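Local coordinates for protein oligopeptide ABC transporter OppAIV (Borrelia burgdorferi B31, PDB 4GL8) that probably binds oligopeptides outside the cytoplasmic membrane and delivers them to an ABC transporter, and holds a bound peptide in this structure, at residues A[37-41]-A[407-412]; A[101-105]-A[184-189]; A[117-122]-A[139-144]. All coordinates share one frame; numbering follows the deposited sequence.

Contact 1: residues A[37-41]-A[407-412]; sequences GSEPA and EWSTYI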
loop_
_atom_site.group_PDB
_atom_site.type_symbol
_atom_site.label_atom_id
_atom_site.label_comp_id
_atom_site.label_asym_id
_atom_site.label_seq_id
_atom_site.Cartn_x
_atom_site.Cartn_y
_atom_site.Cartn_z
ATOM N N GLY A 37 -10.978 4.356 8.579
ATOM C CA GLY A 37 -10.004 5.103 9.377
ATOM C C GLY A 37 -9.518 6.454 8.853
ATOM O O GLY A 37 -8.834 7.173 9.582
ATOM N N SER A 38 -9.853 6.809 7.615
ATOM C CA SER A 38 -9.440 8.091 7.068
ATOM C C SER A 38 -10.152 8.346 5.748
ATOM O O SER A 38 -10.580 7.413 5.069
ATOM C CB SER A 38 -7.921 8.113 6.851
ATOM O OG SER A 38 -7.217 8.470 8.032
ATOM N N GLU A 39 -10.283 9.621 5.415
ATOM C CA GLU A 39 -10.895 10.083 4.183
ATOM C C GLU A 39 -9.909 9.823 3.061
ATOM O O GLU A 39 -8.751 10.227 3.164
ATOM C CB GLU A 39 -11.200 11.583 4.282
ATOM C CG GLU A 39 -11.550 12.308 2.963
ATOM C CD GLU A 39 -13.016 12.231 2.562
ATOM O OE1 GLU A 39 -13.755 11.421 3.155
ATOM O OE2 GLU A 39 -13.439 12.990 1.660
ATOM N N PRO A 40 -10.357 9.148 1.991
ATOM C CA PRO A 40 -9.478 8.950 0.842
ATOM C C PRO A 40 -9.172 10.277 0.164
ATOM O O PRO A 40 -9.967 11.216 0.254
ATOM C CB PRO A 40 -10.302 8.063 -0.093
ATOM C CG PRO A 40 -11.702 8.430 0.214
ATOM C CD PRO A 40 -11.712 8.636 1.721
ATOM N N ALA A 41 -8.020 10.322 -0.499
ATOM C CA ALA A 41 -7.510 11.521 -1.187
ATOM C C ALA A 41 -7.971 11.529 -2.621
ATOM O O ALA A 41 -8.039 12.568 -3.223
ATOM C CB ALA A 41 -5.979 11.546 -1.154
ATOM N N GLU A 407 -3.665 15.480 8.476
ATOM C CA GLU A 407 -4.762 14.750 7.893
ATOM C C GLU A 407 -4.205 13.919 6.720
ATOM O O GLU A 407 -3.242 14.322 6.066
ATOM C CB GLU A 407 -5.849 15.721 7.402
ATOM C CG GLU A 407 -7.191 15.079 7.034
ATOM C CD GLU A 407 -7.274 14.518 5.606
ATOM O OE1 GLU A 407 -6.585 15.024 4.675
ATOM O OE2 GLU A 407 -8.045 13.547 5.393
ATOM N N TRP A 408 -4.850 12.790 6.471
ATOM C CA TRP A 408 -4.395 11.762 5.570
ATOM C C TRP A 408 -3.899 12.293 4.223
ATOM O O TRP A 408 -2.800 11.951 3.828
ATOM C CB TRP A 408 -5.507 10.728 5.372
ATOM C CG TRP A 408 -5.099 9.444 4.551
ATOM C CD1 TRP A 408 -5.695 8.983 3.426
ATOM C CD2 TRP A 408 -4.077 8.487 4.877
ATOM N NE1 TRP A 408 -5.110 7.829 3.011
ATOM C CE2 TRP A 408 -4.110 7.493 3.878
ATOM C CE3 TRP A 408 -3.116 8.397 5.896
ATOM C CZ2 TRP A 408 -3.227 6.408 3.862
ATOM C CZ3 TRP A 408 -2.248 7.352 5.887
ATOM C CH2 TRP A 408 -2.311 6.343 4.866
ATOM N N SER A 409 -4.670 13.140 3.543
ATOM C CA SER A 409 -4.241 13.705 2.246
ATOM C C SER A 409 -3.008 14.546 2.346
ATOM O O SER A 409 -2.155 14.483 1.479
ATOM C CB SER A 409 -5.346 14.551 1.593
ATOM O OG SER A 409 -6.355 13.700 1.063
ATOM N N THR A 410 -2.932 15.374 3.368
ATOM C CA THR A 410 -1.764 16.216 3.580
ATOM C C THR A 410 -0.562 15.339 3.920
ATOM O O THR A 410 0.532 15.599 3.476
ATOM C CB THR A 410 -2.036 17.246 4.701
ATOM O OG1 THR A 410 -3.129 18.098 4.311
ATOM C CG2 THR A 410 -0.773 18.150 5.009
ATOM N N TYR A 411 -0.771 14.315 4.738
ATOM C CA TYR A 411 0.305 13.387 5.108
ATOM C C TYR A 411 0.930 12.697 3.891
ATOM O O TYR A 411 2.148 12.604 3.790
ATOM C CB TYR A 411 -0.222 12.342 6.089
ATOM C CG TYR A 411 0.661 11.120 6.223
ATOM C CD1 TYR A 411 1.768 11.130 7.053
ATOM C CD2 TYR A 411 0.372 9.957 5.544
ATOM C CE1 TYR A 411 2.562 10.016 7.199
ATOM C CE2 TYR A 411 1.160 8.826 5.677
ATOM C CZ TYR A 411 2.256 8.859 6.497
ATOM O OH TYR A 411 3.038 7.725 6.628
ATOM N N ILE A 412 0.087 12.254 2.964
ATOM C CA ILE A 412 0.550 11.644 1.725
ATOM C C ILE A 412 1.314 12.656 0.880
ATOM O O ILE A 412 2.337 12.322 0.281
ATOM C CB ILE A 412 -0.611 11.111 0.856
ATOM C CG1 ILE A 412 -1.305 9.940 1.535
ATOM C CG2 ILE A 412 -0.136 10.701 -0.542
ATOM C CD1 ILE A 412 -2.654 9.656 0.902
HETATM O O HOH W 1 -8.021 12.661 2.944
HETATM O O HOH W 2 -9.187 11.862 6.960
#
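Ser38 lies over one face of the Trp408 indole, and the two meet through CH-pi contact: Ser38 CB stands 4.3 Å from the centroid of the five-membered ring, 27° off its normal. The Ser38 hydroxyl is turned back to its own segment instead, where it donates to Gly37 O; Asp245 OD1 is a second hydrogen-bond partner. The next residue reaches the same indole differently. Glu39 O comes up at the ring edge, near its plane, 3.3 Å from Trp408 CD1. Trp408 NE1 is hydrogen-bonded to Asp50, and CD1 of Ile412, one helical turn on, lies over a face of the ring, offset toward its rim. Ile412 CD1 also meets the methyl group of Ala41, whose CB is packed closely, 3.1 Å, against Ser409 OG.

Glu407 occupies the N-cap position of helix 408-417. Its CG is anti to the backbone N (chi1 -168°) and its chain bends at chi2, which folds OE1 back over the first turn to accept from Ser409 N at 2.9 Å, the N-H meeting it from above the carboxylate plane. The other oxygen, OE2, faces the loop and accepts a hydrogen bond from each of two waters. One water also donates to Glu39 O and accepts from Ser409 OG; the second accepts from Glu39 N. No direct hydrogen bond joins the segments, so polar recognition between them runs through water. The Glu39 carboxylate leads away to a salt bridge with Arg214, and its OE1 stays 6.5 Å from Glu407 OE2. With Trp408 also packing on the backbone of the bound peptide, the chemistry is consistent with an indole held at face, edge and N-H forming part of the peptide site's wall, beside a water-bridged helix cap.

Contact 2: residues A[101-105]-A[184-189]; sequences WSDGV and PVPMHV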
loop_
_atom_site.group_PDB
_atom_site.type_symbol
_atom_site.label_atom_id
_atom_site.label_comp_id
_atom_site.label_asym_id
_atom_site.label_seq_id
_atom_site.Cartn_x
_atom_site.Cartn_y
_atom_site.Cartn_z
ATOM N N TRP A 101 -19.220 -1.618 -18.594
ATOM C CA TRP A 101 -19.178 -0.664 -17.499
ATOM C C TRP A 101 -20.631 -0.465 -16.991
ATOM O O TRP A 101 -21.588 -0.982 -17.562
ATOM C CB TRP A 101 -18.582 0.676 -17.964
ATOM C CG TRP A 101 -17.168 0.622 -18.474
ATOM C CD1 TRP A 101 -16.775 0.674 -19.774
ATOM C CD2 TRP A 101 -15.970 0.519 -17.703
ATOM N NE1 TRP A 101 -15.415 0.609 -19.866
ATOM C CE2 TRP A 101 -14.892 0.508 -18.607
ATOM C CE3 TRP A 101 -15.703 0.429 -16.346
ATOM C CZ2 TRP A 101 -13.567 0.401 -18.197
ATOM C CZ3 TRP A 101 -14.369 0.334 -15.936
ATOM C CH2 TRP A 101 -13.323 0.323 -16.864
ATOM N N SER A 102 -20.773 0.312 -15.929
ATOM C CA SER A 102 -22.030 0.448 -15.219
ATOM C C SER A 102 -23.056 1.317 -15.958
ATOM O O SER A 102 -24.211 1.334 -15.590
ATOM C CB SER A 102 -21.791 0.980 -13.808
ATOM O OG SER A 102 -21.125 2.220 -13.852
ATOM N N ASP A 103 -22.614 2.033 -16.987
ATOM C CA ASP A 103 -23.500 2.698 -17.930
ATOM C C ASP A 103 -23.775 1.839 -19.188
ATOM O O ASP A 103 -24.273 2.357 -20.172
ATOM C CB ASP A 103 -22.888 4.034 -18.348
ATOM C CG ASP A 103 -21.536 3.875 -19.054
ATOM O OD1 ASP A 103 -20.983 2.770 -19.068
ATOM O OD2 ASP A 103 -21.009 4.857 -19.586
ATOM N N GLY A 104 -23.430 0.545 -19.172
ATOM C CA GLY A 104 -23.684 -0.348 -20.312
ATOM C C GLY A 104 -22.721 -0.281 -21.486
ATOM O O GLY A 104 -22.842 -1.048 -22.408
ATOM N N VAL A 105 -21.753 0.624 -21.459
ATOM C CA VAL A 105 -20.712 0.679 -22.486
ATOM C C VAL A 105 -19.774 -0.540 -22.343
ATOM O O VAL A 105 -19.304 -0.852 -21.242
ATOM C CB VAL A 105 -19.953 2.022 -22.390
ATOM C CG1 VAL A 105 -18.714 2.055 -23.285
ATOM C CG2 VAL A 105 -20.911 3.165 -22.747
ATOM N N PRO A 184 -7.996 -1.226 -15.054
ATOM C CA PRO A 184 -8.469 -0.358 -16.130
ATOM C C PRO A 184 -9.552 0.614 -15.667
ATOM O O PRO A 184 -10.373 0.263 -14.788
ATOM C CB PRO A 184 -9.045 -1.346 -17.164
ATOM C CG PRO A 184 -8.359 -2.659 -16.842
ATOM C CD PRO A 184 -8.267 -2.643 -15.351
ATOM N N VAL A 185 -9.555 1.804 -16.283
ATOM C CA VAL A 185 -10.529 2.850 -15.966
ATOM C C VAL A 185 -11.291 3.240 -17.228
ATOM O O VAL A 185 -10.795 3.016 -18.320
ATOM C CB VAL A 185 -9.852 4.088 -15.344
ATOM C CG1 VAL A 185 -9.326 3.756 -13.966
ATOM C CG2 VAL A 185 -8.731 4.601 -16.229
ATOM N N PRO A 186 -12.503 3.826 -17.081
ATOM C CA PRO A 186 -13.389 4.077 -18.238
ATOM C C PRO A 186 -13.041 5.330 -19.043
ATOM O O PRO A 186 -13.450 6.469 -18.698
ATOM C CB PRO A 186 -14.776 4.206 -17.605
ATOM C CG PRO A 186 -14.513 4.629 -16.196
ATOM C CD PRO A 186 -13.211 3.974 -15.802
ATOM N N MET A 187 -12.339 5.110 -20.144
ATOM C CA MET A 187 -11.783 6.216 -20.888
ATOM C C MET A 187 -12.821 7.097 -21.553
ATOM O O MET A 187 -12.598 8.280 -21.656
ATOM C CB MET A 187 -10.719 5.752 -21.876
ATOM C CG MET A 187 -9.400 5.409 -21.163
ATOM S SD MET A 187 -8.787 6.690 -20.041
ATOM C CE MET A 187 -8.285 7.940 -21.205
ATOM N N HIS A 188 -13.959 6.539 -21.956
ATOM C CA HIS A 188 -15.049 7.351 -22.532
ATOM C C HIS A 188 -15.559 8.420 -21.543
ATOM O O HIS A 188 -15.901 9.555 -21.932
ATOM C CB HIS A 188 -16.173 6.452 -23.123
ATOM C CG HIS A 188 -17.048 5.772 -22.104
ATOM N ND1 HIS A 188 -16.652 4.658 -21.393
ATOM C CD2 HIS A 188 -18.330 6.016 -21.731
ATOM C CE1 HIS A 188 -17.637 4.263 -20.611
ATOM N NE2 HIS A 188 -18.674 5.055 -20.817
ATOM N N VAL A 189 -15.523 8.076 -20.259
ATOM C CA VAL A 189 -16.036 8.945 -19.196
ATOM C C VAL A 189 -14.964 9.942 -18.736
ATOM O O VAL A 189 -15.254 11.101 -18.490
ATOM C CB VAL A 189 -16.579 8.087 -18.038
ATOM C CG1 VAL A 189 -16.676 8.868 -16.745
ATOM C CG2 VAL A 189 -17.918 7.462 -18.412
#
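His188 and Asp103 reach each other from opposite directions, and both take the same uncommon rotamer to do so. In each, CG sits between the backbone N and the carbonyl carbon (chi1 74° for His188, 61° for Asp103). The resulting hydrogen bond is short and almost perfectly straight: His188 NE2 donates to Asp103 OD2 at 2.6 Å with an angle of 177° at the hydrogen. OD2 offers its syn lone pair and lies in the imidazole plane, and carboxylate and ring are nearly coplanar. The bond would tend to stabilise a positive charge on the imidazole. Asp103 OD1 meanwhile receives a weak bond from Val105 N, which may steady the carboxylate.

The imidazole is clamped on both faces. Val105 CG1, anti to its own nitrogen, is 3.8 Å from the ring centroid on one side, and Val189 CG2, from the residue following His188, lies over the other. Trp101 CD1 touches the ring's edge at His188 CE1, the two aromatic planes being oblique. Further along the indole, Pro186 CB sits over the centre of the six-membered ring, 3.8 Å from its centroid, while Pro184 O approaches the far edge at CH2.

Trp101 to Gly104 form a type I beta turn in the loop between strand 90-95 and helix 109-119. Its partner is the proline-rich lead-in and first turn of helix 187-193, which also leans on helix 109-119 through Pro184 on Ile112 and through Met187 on Lys114 and Arg118.

Contact 3: residues A[117-122]-A[139-144]; sequences LRILDK and AEEYFD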
loop_
_atom_site.group_PDB
_atom_site.type_symbol
_atom_site.label_atom_id
_atom_site.label_comp_id
_atom_site.label_asym_id
_atom_site.label_seq_id
_atom_site.Cartn_x
_atom_site.Cartn_y
_atom_site.Cartn_z
ATOM N N LEU A 117 -2.695 3.723 -21.727
ATOM C CA LEU A 117 -2.106 4.928 -22.325
ATOM C C LEU A 117 -2.235 6.187 -21.449
ATOM O O LEU A 117 -1.305 6.988 -21.386
ATOM C CB LEU A 117 -2.671 5.206 -23.718
ATOM C CG LEU A 117 -2.445 4.173 -24.829
ATOM C CD1 LEU A 117 -3.097 4.709 -26.085
ATOM C CD2 LEU A 117 -0.993 3.870 -25.098
ATOM N N ARG A 118 -3.372 6.373 -20.783
ATOM C CA ARG A 118 -3.528 7.496 -19.835
ATOM C C ARG A 118 -2.493 7.460 -18.697
ATOM O O ARG A 118 -1.907 8.499 -18.389
ATOM C CB ARG A 118 -4.950 7.535 -19.247
ATOM C CG ARG A 118 -5.151 8.515 -18.079
ATOM C CD ARG A 118 -6.611 8.520 -17.634
ATOM N NE ARG A 118 -6.932 9.576 -16.682
ATOM C CZ ARG A 118 -7.122 9.419 -15.365
ATOM N NH1 ARG A 118 -7.001 8.220 -14.766
ATOM N NH2 ARG A 118 -7.438 10.488 -14.619
ATOM N N ILE A 119 -2.261 6.316 -18.043
ATOM C CA ILE A 119 -1.330 6.334 -16.910
ATOM C C ILE A 119 0.110 6.533 -17.380
ATOM O O ILE A 119 0.944 7.003 -16.624
ATOM C CB ILE A 119 -1.450 5.112 -15.978
ATOM C CG1 ILE A 119 -0.679 5.365 -14.690
ATOM C CG2 ILE A 119 -0.952 3.836 -16.661
ATOM C CD1 ILE A 119 -0.953 4.326 -13.630
ATOM N N LEU A 120 0.381 6.218 -18.647
ATOM C CA LEU A 120 1.702 6.433 -19.238
ATOM C C LEU A 120 1.843 7.801 -19.875
ATOM O O LEU A 120 2.860 8.075 -20.522
ATOM C CB LEU A 120 2.003 5.344 -20.265
ATOM C CG LEU A 120 2.217 3.967 -19.629
ATOM C CD1 LEU A 120 2.048 2.845 -20.646
ATOM C CD2 LEU A 120 3.594 3.894 -18.994
ATOM N N ASP A 121 0.829 8.652 -19.692
ATOM C CA ASP A 121 0.896 10.048 -20.053
ATOM C C ASP A 121 1.459 10.832 -18.880
ATOM O O ASP A 121 0.883 10.831 -17.798
ATOM C CB ASP A 121 -0.502 10.589 -20.367
ATOM C CG ASP A 121 -0.467 11.956 -21.066
ATOM O OD1 ASP A 121 0.573 12.668 -21.008
ATOM O OD2 ASP A 121 -1.494 12.301 -21.690
ATOM N N LYS A 122 2.565 11.526 -19.119
ATOM C CA LYS A 122 3.192 12.397 -18.124
ATOM C C LYS A 122 2.176 13.362 -17.494
ATOM O O LYS A 122 2.216 13.590 -16.280
ATOM C CB LYS A 122 4.335 13.168 -18.773
ATOM C CG LYS A 122 5.431 13.653 -17.841
ATOM C CD LYS A 122 6.694 14.011 -18.644
ATOM C CE LYS A 122 7.454 12.757 -19.089
ATOM N NZ LYS A 122 8.635 13.019 -19.966
ATOM N N ALA A 139 7.415 0.588 -22.085
ATOM C CA ALA A 139 6.606 1.537 -21.358
ATOM C C ALA A 139 7.420 2.771 -20.977
ATOM O O ALA A 139 6.934 3.898 -21.010
ATOM C CB ALA A 139 6.006 0.902 -20.106
ATOM N N GLU A 140 8.652 2.557 -20.569
ATOM C CA GLU A 140 9.502 3.682 -20.191
ATOM C C GLU A 140 9.808 4.608 -21.393
ATOM O O GLU A 140 9.801 5.834 -21.288
ATOM C CB GLU A 140 10.791 3.151 -19.594
ATOM C CG GLU A 140 11.656 4.213 -18.961
ATOM C CD GLU A 140 12.868 3.614 -18.294
ATOM O OE1 GLU A 140 13.147 2.399 -18.517
ATOM O OE2 GLU A 140 13.547 4.368 -17.560
ATOM N N GLU A 141 10.049 3.989 -22.534
ATOM C CA GLU A 141 10.398 4.697 -23.740
ATOM C C GLU A 141 9.177 5.417 -24.256
ATOM O O GLU A 141 9.251 6.575 -24.637
ATOM C CB GLU A 141 10.908 3.713 -24.789
ATOM C CG GLU A 141 12.304 3.196 -24.498
ATOM C CD GLU A 141 12.371 1.965 -23.602
ATOM O OE1 GLU A 141 11.365 1.571 -22.956
ATOM O OE2 GLU A 141 13.480 1.406 -23.529
ATOM N N TYR A 142 8.037 4.745 -24.250
ATOM C CA TYR A 142 6.806 5.422 -24.589
ATOM C C TYR A 142 6.570 6.681 -23.704
ATOM O O TYR A 142 6.258 7.734 -24.210
ATOM C CB TYR A 142 5.621 4.456 -24.475
ATOM C CG TYR A 142 4.326 5.164 -24.741
ATOM C CD1 TYR A 142 3.975 5.518 -26.027
ATOM C CD2 TYR A 142 3.463 5.501 -23.696
ATOM C CE1 TYR A 142 2.795 6.180 -26.284
ATOM C CE2 TYR A 142 2.284 6.159 -23.938
ATOM C CZ TYR A 142 1.952 6.484 -25.233
ATOM O OH TYR A 142 0.808 7.161 -25.487
ATOM N N PHE A 143 6.708 6.533 -22.390
ATOM C CA PHE A 143 6.475 7.609 -21.413
ATOM C C PHE A 143 7.374 8.806 -21.632
ATOM O O PHE A 143 6.929 9.962 -21.479
ATOM C CB PHE A 143 6.679 7.050 -19.983
ATOM C CG PHE A 143 6.705 8.093 -18.880
ATOM C CD1 PHE A 143 7.897 8.696 -18.500
ATOM C CD2 PHE A 143 5.545 8.439 -18.202
ATOM C CE1 PHE A 143 7.927 9.644 -17.486
ATOM C CE2 PHE A 143 5.566 9.372 -17.180
ATOM C CZ PHE A 143 6.748 9.978 -16.819
ATOM N N ASP A 144 8.633 8.521 -21.973
ATOM C CA ASP A 144 9.639 9.533 -22.265
ATOM C C ASP A 144 9.504 10.105 -23.656
ATOM O O ASP A 144 10.304 10.935 -24.031
ATOM C CB ASP A 144 11.051 8.938 -22.186
ATOM C CG ASP A 144 11.469 8.591 -20.779
ATOM O OD1 ASP A 144 10.802 9.027 -19.817
ATOM O OD2 ASP A 144 12.490 7.879 -20.640
HETATM O O HOH W 3 -0.233 8.384 -23.524
HETATM O O HOH W 4 3.987 10.476 -21.362
#
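Tyr142 and Phe143, consecutive on helix 139-143, both hold CG anti to the backbone N (chi1 177° and 170°), and these torsions send the two rings toward different parts of the 117-122 segment. Tyr142 reaches past Leu120, whose CB lies in the plane of the phenol at its edge, 3.7 Å from Tyr142 CD2. At the far end, Leu117 crosses it at about a right angle, its CD2 3.8 Å from Tyr142 OH. The phenol oxygen is 2.5 Å from a water that donates in turn to Leu117 O, so the end of helix 109-119 is tied to the hydroxyl.

Phe143 meets the backbone of Leu120 instead. Its CD2 approaches Leu120 O, and the bent chain of Lys122 crosses the Phe143 side chain at about a right angle, bringing Lys122 CE to 3.5 Å from Phe143 CE1. The cation-pi partner of this ring is a different lysine, Lys133. Lys122 NZ remains 4.5 Å from Asp144 OD1, beyond a salt bridge though probably attracted to it. Leu120 CD2 completes the apolar seam against Ala139 CB at 4.0 Å.

A second water knits the backbones together: it donates to Leu120 O and Phe143 O and accepts from Lys122 N, bridging the chain just past the end of helix 109-119 to the end of helix 139-143. Helix 129-135 lies alongside, touching both Leu120 and Phe143. This is helix-end-to-helix packing in a small helical cluster, where one aromatic ring meets the side chain of a leucine and the next its carbonyl, and water bridges take the place of direct hydrogen bonds.

Contacts 2 and 3 adjoin each other, although their centres lie 21 Å apart: Met187 SD of the former rests 3.7 Å from Arg118 CD of the latter, where helix 187-193 meets helix 109-119. The same Arg118 forms a salt bridge with Asp44, in the loop that also carries residues 37-41, and so links this helical region to the chain near contact 1. Contact 1 itself touches neither of the others; its nearest atoms are about 14 Å from contact 2 and 12 Å from contact 3. Of the three, it is the one that reaches the bound peptide, and both other contacts fall within the long stretch of sequence between its two segments.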